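Local coordinates for protein iodotyrosine deiodinase (Thermotoga neapolitana, PDB 6TYK) that uses flavin mononucleotide to remove halogen from halotyrosines, turning 3-iodo- and 3,5-diiodo-L-tyrosine into L-tyrosine and iodide as a homodimer, at residues Arg47-Glu52 against Leu103-Lys108. Residues are numbered along the deposited sequence; the frame is centred on the assembly and turned at random. Where two conformers were deposited one is given.
Sequences RFLIVE and LVFSEK
Arg47 pairs with Phe105 and Leu49 with Leu103 where two neighbouring antiparallel strands run side by side in the central sheet of the nitroreductase fold. Each couple exchanges two backbone hydrogen bonds; the shortest runs from Leu103 N to Leu49 O, 2.8 Å. Arg47 N reaches Phe105 O from 33° off the carbonyl plane, whereas Phe105 N meets Arg47 O nearly straight, at 174°. Phe48 and Val104 form the non-hydrogen-bonded pair between them, their side chains on the sheet face where helix 113-130 packs.

The Phe105 side chain lies on the other face. Its CB sits 4.2 Å from Arg47 CB. A chi1 of -61° sets CG anti to the carbonyl carbon, beside the residue's own backbone N. CD1 passes 3.7 Å from Arg47 O, which lies in the ring plane. CE1 then comes up against Leu49 CB at 3.6 Å, and CZ just touches Leu49 CD2. Beyond these two strands, Phe105 packs on Leu158 and Thr152 and meets Phe186 of the second subunit edge-to-face. An alanine here would probably leave Leu49 CB and CD2 without their aromatic neighbour and open a gap at the dimer interface beside that Phe186. The interface is close at hand, since Leu49 and Ile50 also pair in a parallel ladder with a strand of the second subunit, carrying the sheet across.

Farther along, Val51 CG2 rests on Leu103 CD1. Towards the other end, the bent Arg47 chain ends with NH2 3.5 Å from Glu107 OE1, a long salt bridge that is also doubtful, because Glu107 was modelled in two conformers. On the helix-covered face, Val104 CG2 lies in the plane of the Phe48 ring, at its edge, 4.0 Å from CD1.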
loop_
_atom_site.group_PDB
_atom_site.type_symbol
_atom_site.label_atom_id
_atom_site.label_comp_id
_atom_site.label_asym_id
_atom_site.label_seq_id
_atom_site.Cartn_x
_atom_site.Cartn_y
_atom_site.Cartn_z
ATOM N N ARG A 47 -12.310 -1.100 -4.941
ATOM C CA ARG A 47 -13.278 -1.736 -5.825
ATOM C C ARG A 47 -12.501 -2.337 -6.981
ATOM O O ARG A 47 -11.534 -1.748 -7.451
ATOM C CB ARG A 47 -14.290 -0.729 -6.383
ATOM C CG ARG A 47 -15.082 0.033 -5.344
ATOM C CD ARG A 47 -16.074 -0.855 -4.588
ATOM N NE ARG A 47 -16.915 -0.054 -3.705
ATOM C CZ ARG A 47 -16.587 0.278 -2.462
ATOM N NH1 ARG A 47 -15.442 -0.139 -1.935
ATOM N NH2 ARG A 47 -17.411 1.021 -1.738
ATOM N N PHE A 48 -12.937 -3.499 -7.448
ATOM C CA PHE A 48 -12.209 -4.207 -8.484
ATOM C C PHE A 48 -13.047 -4.372 -9.733
ATOM O O PHE A 48 -14.216 -4.767 -9.677
ATOM C CB PHE A 48 -11.750 -5.567 -7.973
ATOM C CG PHE A 48 -10.901 -5.485 -6.743
ATOM C CD1 PHE A 48 -9.603 -4.982 -6.813
ATOM C CD2 PHE A 48 -11.382 -5.927 -5.516
ATOM C CE1 PHE A 48 -8.811 -4.916 -5.681
ATOM C CE2 PHE A 48 -10.591 -5.857 -4.378
ATOM C CZ PHE A 48 -9.307 -5.356 -4.465
ATOM N N LEU A 49 -12.430 -4.057 -10.863
ATOM C CA LEU A 49 -13.044 -4.255 -12.164
ATOM C C LEU A 49 -12.123 -5.168 -12.953
ATOM O O LEU A 49 -10.962 -4.834 -13.189
ATOM C CB LEU A 49 -13.209 -2.921 -12.892
ATOM C CG LEU A 49 -13.859 -2.977 -14.272
ATOM C CD1 LEU A 49 -15.305 -3.446 -14.183
ATOM C CD2 LEU A 49 -13.781 -1.622 -14.956
ATOM N N ILE A 50 -12.630 -6.337 -13.315
ATOM C CA ILE A 50 -11.856 -7.315 -14.052
ATOM C C ILE A 50 -12.173 -7.184 -15.530
ATOM O O ILE A 50 -13.287 -7.481 -15.968
ATOM C CB ILE A 50 -12.175 -8.741 -13.573
ATOM C CG1 ILE A 50 -11.951 -8.848 -12.058
ATOM C CG2 ILE A 50 -11.353 -9.764 -14.354
ATOM C CD1 ILE A 50 -12.409 -10.154 -11.476
ATOM N N VAL A 51 -11.201 -6.694 -16.290
ATOM C CA VAL A 51 -11.379 -6.534 -17.727
ATOM C C VAL A 51 -10.792 -7.721 -18.484
ATOM O O VAL A 51 -9.609 -8.042 -18.347
ATOM C CB VAL A 51 -10.752 -5.222 -18.222
ATOM C CG1 VAL A 51 -10.954 -5.069 -19.725
ATOM C CG2 VAL A 51 -11.339 -4.035 -17.461
ATOM N N GLU A 52 -11.627 -8.376 -19.279
ATOM C CA GLU A 52 -11.163 -9.505 -20.077
ATOM C C GLU A 52 -11.530 -9.387 -21.545
ATOM O O GLU A 52 -10.916 -10.034 -22.377
ATOM C CB GLU A 52 -11.742 -10.807 -19.544
ATOM C CG GLU A 52 -11.226 -11.184 -18.173
ATOM C CD GLU A 52 -11.994 -12.339 -17.600
ATOM O OE1 GLU A 52 -11.752 -13.490 -18.023
ATOM O OE2 GLU A 52 -12.862 -12.087 -16.742
ATOM N N LEU A 103 -8.495 -3.644 -12.877
ATOM C CA LEU A 103 -8.518 -2.225 -12.576
ATOM C C LEU A 103 -8.930 -2.036 -11.134
ATOM O O LEU A 103 -9.984 -2.506 -10.707
ATOM C CB LEU A 103 -9.451 -1.470 -13.530
ATOM C CG LEU A 103 -8.824 -1.065 -14.877
ATOM C CD1 LEU A 103 -8.301 -2.274 -15.653
ATOM C CD2 LEU A 103 -9.826 -0.290 -15.712
ATOM N N VAL A 104 -8.086 -1.343 -10.385
ATOM C CA VAL A 104 -8.300 -1.157 -8.959
ATOM C C VAL A 104 -8.680 0.290 -8.701
ATOM O O VAL A 104 -7.941 1.217 -9.066
ATOM C CB VAL A 104 -7.030 -1.512 -8.153
ATOM C CG1 VAL A 104 -7.283 -1.324 -6.670
ATOM C CG2 VAL A 104 -6.604 -2.942 -8.438
ATOM N N PHE A 105 -9.848 0.487 -8.093
ATOM C CA PHE A 105 -10.345 1.823 -7.818
ATOM C C PHE A 105 -10.379 2.100 -6.330
ATOM O O PHE A 105 -10.478 1.179 -5.512
ATOM C CB PHE A 105 -11.777 1.977 -8.342
ATOM C CG PHE A 105 -11.914 1.781 -9.818
ATOM C CD1 PHE A 105 -11.951 0.511 -10.368
ATOM C CD2 PHE A 105 -12.032 2.875 -10.663
ATOM C CE1 PHE A 105 -12.081 0.340 -11.740
ATOM C CE2 PHE A 105 -12.168 2.708 -12.033
ATOM C CZ PHE A 105 -12.195 1.440 -12.567
ATOM N N SER A 106 -10.314 3.381 -5.987
ATOM C CA SER A 106 -10.510 3.818 -4.610
ATOM C C SER A 106 -11.801 4.615 -4.476
ATOM O O SER A 106 -12.181 5.381 -5.367
ATOM C CB SER A 106 -9.323 4.654 -4.123
ATOM O OG SER A 106 -9.113 5.789 -4.945
ATOM N N GLU A 107 -12.488 4.410 -3.362
ATOM C CA GLU A 107 -13.692 5.162 -3.059
ATOM C C GLU A 107 -13.300 6.545 -2.551
ATOM O O GLU A 107 -12.788 6.687 -1.439
ATOM C CB GLU A 107 -14.503 4.420 -2.004
ATOM C CG GLU A 107 -15.790 5.101 -1.611
ATOM C CD GLU A 107 -16.565 4.297 -0.595
ATOM O OE1 GLU A 107 -15.928 3.556 0.183
ATOM O OE2 GLU A 107 -17.808 4.402 -0.579
ATOM N N LYS A 108 -13.540 7.563 -3.368
ATOM C CA LYS A 108 -13.064 8.905 -3.046
ATOM C C LYS A 108 -13.495 9.423 -1.676
ATOM O O LYS A 108 -12.742 10.130 -1.006
ATOM C CB LYS A 108 -13.494 9.890 -4.128
ATOM C CG LYS A 108 -12.944 9.594 -5.511
ATOM C CD LYS A 108 -13.532 10.575 -6.508
ATOM C CE LYS A 108 -13.209 10.190 -7.930
ATOM N NZ LYS A 108 -13.823 11.142 -8.898
#